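Local coordinates for UDP-N-acetylglucosamine 2-epimerase (Methanocaldococcus jannaschii, PDB 4NES), which probably catalyses the reversible epimerisation at C-2 of UDP-N-acetylglucosamine to UDP-N-acetylmannosamine, acting as a homodimer of GT-B fold subunits, at residues A209-N214 and L285-G290; K246-K249 and L253-K256. All blocks are in the same frame, centred on the assembly; numbering follows the deposited sequence.

Interaction 1 (A209-N214 and L285-G290); sequences AENVDN and LTDSGG. With UDP (uridine-5'-diphosphate), chain C.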
loop_
_atom_site.group_PDB
_atom_site.type_symbol
_atom_site.label_atom_id
_atom_site.label_comp_id
_atom_site.label_asym_id
_atom_site.label_seq_id
_atom_site.Cartn_x
_atom_site.Cartn_y
_atom_site.Cartn_z
ATOM N N ALA A 209 18.471 6.783 2.666
ATOM C CA ALA A 209 18.766 6.429 1.281
ATOM C C ALA A 209 19.028 7.676 0.438
ATOM O O ALA A 209 19.968 7.712 -0.371
ATOM C CB ALA A 209 17.627 5.615 0.683
ATOM N N GLU A 210 18.215 8.708 0.640
ATOM C CA GLU A 210 18.310 9.915 -0.184
ATOM C C GLU A 210 19.592 10.711 0.081
ATOM O O GLU A 210 19.973 11.567 -0.719
ATOM C CB GLU A 210 17.073 10.795 0.011
ATOM C CG GLU A 210 16.781 11.166 1.464
ATOM C CD GLU A 210 15.860 10.182 2.193
ATOM O OE1 GLU A 210 15.752 9.002 1.800
ATOM O OE2 GLU A 210 15.236 10.609 3.183
ATOM N N ASN A 211 20.263 10.425 1.197
ATOM C CA ASN A 211 21.515 11.098 1.541
ATOM C C ASN A 211 22.763 10.315 1.176
ATOM O O ASN A 211 23.787 10.900 0.829
ATOM C CB ASN A 211 21.585 11.382 3.047
ATOM C CG ASN A 211 20.823 12.626 3.450
ATOM O OD1 ASN A 211 20.619 13.538 2.651
ATOM N ND2 ASN A 211 20.415 12.678 4.715
ATOM N N VAL A 212 22.709 8.995 1.289
ATOM C CA VAL A 212 23.932 8.217 1.143
ATOM C C VAL A 212 24.010 7.475 -0.188
ATOM O O VAL A 212 25.090 7.057 -0.597
ATOM C CB VAL A 212 24.151 7.231 2.331
ATOM C CG1 VAL A 212 24.069 7.960 3.682
ATOM C CG2 VAL A 212 23.138 6.077 2.281
ATOM N N ASP A 213 22.876 7.316 -0.863
ATOM C CA ASP A 213 22.864 6.662 -2.176
ATOM C C ASP A 213 23.183 7.654 -3.295
ATOM O O ASP A 213 23.422 7.249 -4.431
ATOM C CB ASP A 213 21.504 6.034 -2.491
ATOM C CG ASP A 213 21.154 4.865 -1.594
ATOM O OD1 ASP A 213 21.971 4.446 -0.737
ATOM O OD2 ASP A 213 20.028 4.352 -1.754
ATOM N N ASN A 214 23.155 8.941 -2.959
ATOM C CA ASN A 214 23.339 10.052 -3.898
ATOM C C ASN A 214 24.722 10.636 -3.631
ATOM O O ASN A 214 24.928 11.295 -2.613
ATOM C CB ASN A 214 22.241 11.095 -3.617
ATOM C CG ASN A 214 22.307 12.326 -4.515
ATOM O OD1 ASN A 214 23.364 12.730 -4.990
ATOM N ND2 ASN A 214 21.154 12.953 -4.715
ATOM N N LEU A 285 24.352 15.126 15.422
ATOM C CA LEU A 285 24.121 15.393 14.005
ATOM C C LEU A 285 23.609 14.112 13.391
ATOM O O LEU A 285 24.253 13.072 13.500
ATOM C CB LEU A 285 25.435 15.747 13.316
ATOM C CG LEU A 285 26.314 16.796 13.986
ATOM C CD1 LEU A 285 27.734 16.763 13.416
ATOM C CD2 LEU A 285 25.697 18.139 13.771
ATOM N N THR A 286 22.451 14.155 12.743
ATOM C CA THR A 286 21.861 12.904 12.301
ATOM C C THR A 286 20.879 13.061 11.156
ATOM O O THR A 286 20.342 14.150 10.913
ATOM C CB THR A 286 21.140 12.217 13.487
ATOM O OG1 THR A 286 20.895 10.833 13.192
ATOM C CG2 THR A 286 19.821 12.911 13.814
ATOM N N ASP A 287 20.626 11.952 10.470
ATOM C CA ASP A 287 19.438 11.861 9.632
ATOM C C ASP A 287 18.522 10.705 10.059
ATOM O O ASP A 287 17.602 10.329 9.328
ATOM C CB ASP A 287 19.768 11.816 8.127
ATOM C CG ASP A 287 20.461 10.530 7.701
ATOM O OD1 ASP A 287 20.649 9.629 8.536
ATOM O OD2 ASP A 287 20.789 10.409 6.500
ATOM N N SER A 288 18.786 10.144 11.240
ATOM C CA SER A 288 17.968 9.077 11.805
ATOM C C SER A 288 16.670 9.597 12.413
ATOM O O SER A 288 16.663 10.666 13.029
ATOM C CB SER A 288 18.769 8.397 12.914
ATOM O OG SER A 288 17.926 7.573 13.700
ATOM N N GLY A 289 15.584 8.836 12.281
ATOM C CA GLY A 289 14.336 9.212 12.929
ATOM C C GLY A 289 14.401 9.046 14.433
ATOM O O GLY A 289 14.073 9.960 15.196
ATOM N N GLY A 290 14.814 7.865 14.875
ATOM C CA GLY A 290 14.902 7.590 16.295
ATOM C C GLY A 290 15.888 8.485 17.028
ATOM O O GLY A 290 15.626 8.877 18.164
HETATM N N1 UDP C . 21.230 3.096 17.626
HETATM C C2 UDP C . 21.982 2.192 18.297
HETATM N N3 UDP C . 23.294 2.060 18.003
HETATM C C4 UDP C . 23.899 2.800 17.048
HETATM C C5 UDP C . 23.152 3.743 16.330
HETATM C C6 UDP C . 21.794 3.859 16.645
HETATM O O2 UDP C . 21.477 1.492 19.178
HETATM O O4 UDP C . 25.252 2.618 16.779
HETATM C "C1'" UDP C . 19.785 3.254 17.868
HETATM C "C2'" UDP C . 19.300 4.540 18.288
HETATM O "O2'" UDP C . 19.525 4.729 19.667
HETATM C "C3'" UDP C . 17.886 4.511 17.893
HETATM C "C4'" UDP C . 17.859 3.621 16.741
HETATM O "O4'" UDP C . 19.145 3.068 16.607
HETATM O "O3'" UDP C . 17.026 4.016 18.882
HETATM C "C5'" UDP C . 17.550 4.310 15.456
HETATM O "O5'" UDP C . 17.659 3.443 14.354
HETATM P PA UDP C . 18.117 3.938 12.920
HETATM O O1A UDP C . 18.957 2.843 12.297
HETATM O O2A UDP C . 18.872 5.242 13.059
HETATM O O3A UDP C . 16.832 4.088 12.017
HETATM P PB UDP C . 15.664 5.132 11.930
HETATM O O1B UDP C . 15.245 5.562 13.327
HETATM O O2B UDP C . 16.117 6.295 11.085
HETATM O O3B UDP C . 14.591 4.347 11.229
#
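Asn211 and Asp287 reach each other from opposite directions: the amide of Asn211 swings back beside its backbone N (chi1 -81°), while the carboxylate of Asp287 sits between its backbone N and carbonyl carbon (chi1 68°). They meet within the second Rossmann-like domain of the GT-B fold, where the loop after strand 283-286 faces the short helix 209-212. Asn211 ND2 donates to Asp287 OD2 at 2.9 Å, almost straight at 175°. Amide and carboxylate are nearly coplanar, and the bond uses the anti lone pair of OD2. Both groups are buried and have further partners: ND2 also binds Leu305 O and OD1 takes Arg217 NE, which fixes the amide's orientation, while Asp287 OD1 and OD2 accept from the backbone N atoms of His207, probably the active-site residue, and Arg208. Asp287 thereby ties the loop of His207 to the start of the UDP site. Just before Asp287, Thr286 OG1 accepts from Ser288 N in an ST turn. Ser288 N-caps helix 289-298; the cap and the two glycines that follow grip the diphosphate: Ser288 OG donates to UDP O2A at 2.6 Å, Gly289 N binds UDP O2B, and Gly290 N donates to UDP O1B at 2.8 Å.

Interaction 2 (K246-K249 and L253-K256); sequences KRLK and LFDK. With UD1 (uridine-diphosphate-N-acetylglucosamine), chain B.
Lys249 lies alongside Phe254 at the turn between helices 242-250 and 254-259, in the second Rossmann-like domain of the GT-B fold. Phe254, its CG anti to the backbone N (chi1 -169°), runs its ring out beside the lysine chain. Lys249 CG meets Phe254 CB at 3.7 Å, and farther out Lys249 CE stands over one ring face, 4.2 Å from the Phe254 centroid and offset toward the rim, a CH-pi contact. A bend at the end of the lysine chain (chi4 -69°) carries NZ to 3.7 Å from Phe254 CD2. Leu248 comes to the ring edge with CB and sends CD2 crosswise against Leu253 CB; Ile240 touches both Leu248 and Phe254, and Leu218 of helix 215-232 packs on the two leucines. Replacing Phe254 by an alanine is likely to leave the aliphatic chain of Lys249 without the ring face it lies on and to open a gap beside Leu248 CB. The backbone joins in through Leu248 O, which accepts from Leu253 N at 2.7 Å and, from above its carbonyl plane, from Phe254 N at 3.2 Å. One turn earlier in the same helix, Lys246 NZ donates to UD1 O2' at 2.9 Å and weakly to UD1 O3B. Apolar packing and a twice-used carbonyl thus help hold the helix junction, while an ammonium group from the same helix holds the ribose hydroxyls.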
loop_
_atom_site.group_PDB
_atom_site.type_symbol
_atom_site.label_atom_id
_atom_site.label_comp_id
_atom_site.label_asym_id
_atom_site.label_seq_id
_atom_site.Cartn_x
_atom_site.Cartn_y
_atom_site.Cartn_z
ATOM N N LYS A 246 29.110 1.070 2.858
ATOM C CA LYS A 246 29.159 0.507 1.511
ATOM C C LYS A 246 29.146 1.625 0.482
ATOM O O LYS A 246 29.921 1.605 -0.483
ATOM C CB LYS A 246 27.985 -0.451 1.292
ATOM C CG LYS A 246 27.858 -0.961 -0.138
ATOM C CD LYS A 246 26.723 -1.963 -0.257
ATOM C CE LYS A 246 25.375 -1.288 -0.111
ATOM N NZ LYS A 246 24.281 -2.281 -0.268
ATOM N N ARG A 247 28.289 2.619 0.698
ATOM C CA ARG A 247 28.199 3.755 -0.218
ATOM C C ARG A 247 29.437 4.646 -0.168
ATOM O O ARG A 247 29.907 5.105 -1.209
ATOM C CB ARG A 247 26.955 4.597 0.070
ATOM C CG ARG A 247 25.636 3.889 -0.196
ATOM C CD ARG A 247 25.485 3.529 -1.661
ATOM N NE ARG A 247 24.148 3.014 -1.933
ATOM C CZ ARG A 247 23.757 2.550 -3.114
ATOM N NH1 ARG A 247 24.603 2.542 -4.136
ATOM N NH2 ARG A 247 22.519 2.107 -3.279
ATOM N N LEU A 248 29.961 4.901 1.028
ATOM C CA LEU A 248 31.167 5.716 1.157
ATOM C C LEU A 248 32.334 5.107 0.391
ATOM O O LEU A 248 33.113 5.826 -0.241
ATOM C CB LEU A 248 31.547 5.921 2.624
ATOM C CG LEU A 248 30.670 6.926 3.370
ATOM C CD1 LEU A 248 30.849 6.765 4.869
ATOM C CD2 LEU A 248 31.006 8.348 2.936
ATOM N N LYS A 249 32.447 3.784 0.441
ATOM C CA LYS A 249 33.503 3.093 -0.294
ATOM C C LYS A 249 33.225 3.124 -1.793
ATOM O O LYS A 249 34.142 3.289 -2.597
ATOM C CB LYS A 249 33.645 1.652 0.199
ATOM C CG LYS A 249 34.191 1.542 1.616
ATOM C CD LYS A 249 34.040 0.130 2.156
ATOM C CE LYS A 249 34.739 -0.030 3.493
ATOM N NZ LYS A 249 36.214 0.034 3.350
ATOM N N LEU A 253 34.819 7.919 -0.722
ATOM C CA LEU A 253 34.832 8.928 0.330
ATOM C C LEU A 253 35.268 8.340 1.664
ATOM O O LEU A 253 35.625 9.076 2.584
ATOM C CB LEU A 253 33.449 9.561 0.489
ATOM C CG LEU A 253 32.945 10.471 -0.627
ATOM C CD1 LEU A 253 31.499 10.884 -0.350
ATOM C CD2 LEU A 253 33.839 11.693 -0.748
ATOM N N PHE A 254 35.233 7.014 1.771
ATOM C CA PHE A 254 35.539 6.359 3.037
ATOM C C PHE A 254 36.950 6.661 3.517
ATOM O O PHE A 254 37.141 7.065 4.662
ATOM C CB PHE A 254 35.326 4.846 2.963
ATOM C CG PHE A 254 35.381 4.174 4.306
ATOM C CD1 PHE A 254 34.329 4.308 5.201
ATOM C CD2 PHE A 254 36.489 3.432 4.686
ATOM C CE1 PHE A 254 34.373 3.707 6.440
ATOM C CE2 PHE A 254 36.539 2.825 5.929
ATOM C CZ PHE A 254 35.479 2.964 6.807
ATOM N N ASP A 255 37.933 6.471 2.641
ATOM C CA ASP A 255 39.324 6.703 3.012
ATOM C C ASP A 255 39.597 8.147 3.447
ATOM O O ASP A 255 40.454 8.391 4.288
ATOM C CB ASP A 255 40.264 6.275 1.883
ATOM C CG ASP A 255 40.522 4.782 1.877
ATOM O OD1 ASP A 255 39.761 4.042 2.537
ATOM O OD2 ASP A 255 41.481 4.347 1.205
ATOM N N LYS A 256 38.851 9.098 2.897
ATOM C CA LYS A 256 38.974 10.487 3.333
ATOM C C LYS A 256 38.492 10.730 4.768
ATOM O O LYS A 256 39.076 11.540 5.486
ATOM C CB LYS A 256 38.275 11.424 2.349
ATOM C CG LYS A 256 39.084 11.651 1.090
ATOM C CD LYS A 256 38.216 12.117 -0.063
ATOM C CE LYS A 256 38.452 11.253 -1.293
ATOM N NZ LYS A 256 37.520 11.586 -2.405
HETATM C "C1'" UD1 B . 16.323 0.188 6.691
HETATM C "C2'" UD1 B . 15.031 0.935 6.563
HETATM C "C3'" UD1 B . 15.121 2.260 7.148
HETATM C "C4'" UD1 B . 15.604 2.252 8.535
HETATM C "C5'" UD1 B . 16.865 1.434 8.651
HETATM C "C6'" UD1 B . 17.282 1.229 10.059
HETATM C "C7'" UD1 B . 13.683 0.289 4.477
HETATM C "C8'" UD1 B . 13.428 0.558 3.024
HETATM N "N2'" UD1 B . 14.689 1.097 5.126
HETATM O "O1'" UD1 B . 17.302 0.859 5.983
HETATM O "O3'" UD1 B . 13.831 2.895 7.090
HETATM O "O4'" UD1 B . 15.855 3.572 8.992
HETATM O "O5'" UD1 B . 16.679 0.133 8.102
HETATM O "O6'" UD1 B . 18.645 1.133 10.249
HETATM O "O7'" UD1 B . 13.059 -0.589 5.078
HETATM N N1 UD1 B . 23.156 -4.105 5.636
HETATM C C2 UD1 B . 24.041 -4.890 6.253
HETATM N N3 UD1 B . 23.684 -5.603 7.320
HETATM C C4 UD1 B . 22.430 -5.564 7.791
HETATM C C5 UD1 B . 21.484 -4.757 7.175
HETATM C C6 UD1 B . 21.877 -4.013 6.074
HETATM O O2 UD1 B . 25.188 -4.957 5.858
HETATM O O4 UD1 B . 22.084 -6.305 8.883
HETATM C C1B UD1 B . 23.540 -3.291 4.459
HETATM C C2B UD1 B . 23.467 -4.002 3.169
HETATM O "O2'" UD1 B . 24.499 -3.553 2.325
HETATM C C3B UD1 B . 22.185 -3.597 2.639
HETATM C C4B UD1 B . 22.103 -2.181 3.077
HETATM O O4B UD1 B . 22.712 -2.130 4.352
HETATM O O3B UD1 B . 22.051 -3.743 1.247
HETATM C C5B UD1 B . 20.704 -1.689 3.181
HETATM O O5B UD1 B . 19.844 -2.488 3.953
HETATM P PA UD1 B . 18.312 -2.235 3.936
HETATM O O1A UD1 B . 17.812 -2.411 2.535
HETATM O O2A UD1 B . 17.663 -3.177 4.897
HETATM O O3A UD1 B . 18.048 -0.738 4.304
HETATM P PB UD1 B . 18.623 0.142 5.503
HETATM O O1B UD1 B . 19.505 1.192 4.911
HETATM O O2B UD1 B . 19.223 -0.725 6.576
#

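Strand 201-205 leads through the loop of His207 into helix 209-212, the first side of interaction 1. The chain continues through helix 215-232 and strand 235-239 to helix 242-250, where interaction 2 closes a tight turn onto helix 254-259. It then passes through strand 263-266 and helix 271-280 to strand 283-286 and closes the much longer loop of interaction 1, inside which interaction 2 is nested. The centres lie about 15 Å apart, yet the contacts touch: Asp213 OD1 forms a salt bridge with Arg247 NE at 2.9 Å. Segment 209-214, hydrogen-bonded through Asn211 to the loop that leads into the UDP-binding helix 289-298, is thereby joined to the helix whose Lys246 binds UDP-N-acetylglucosamine.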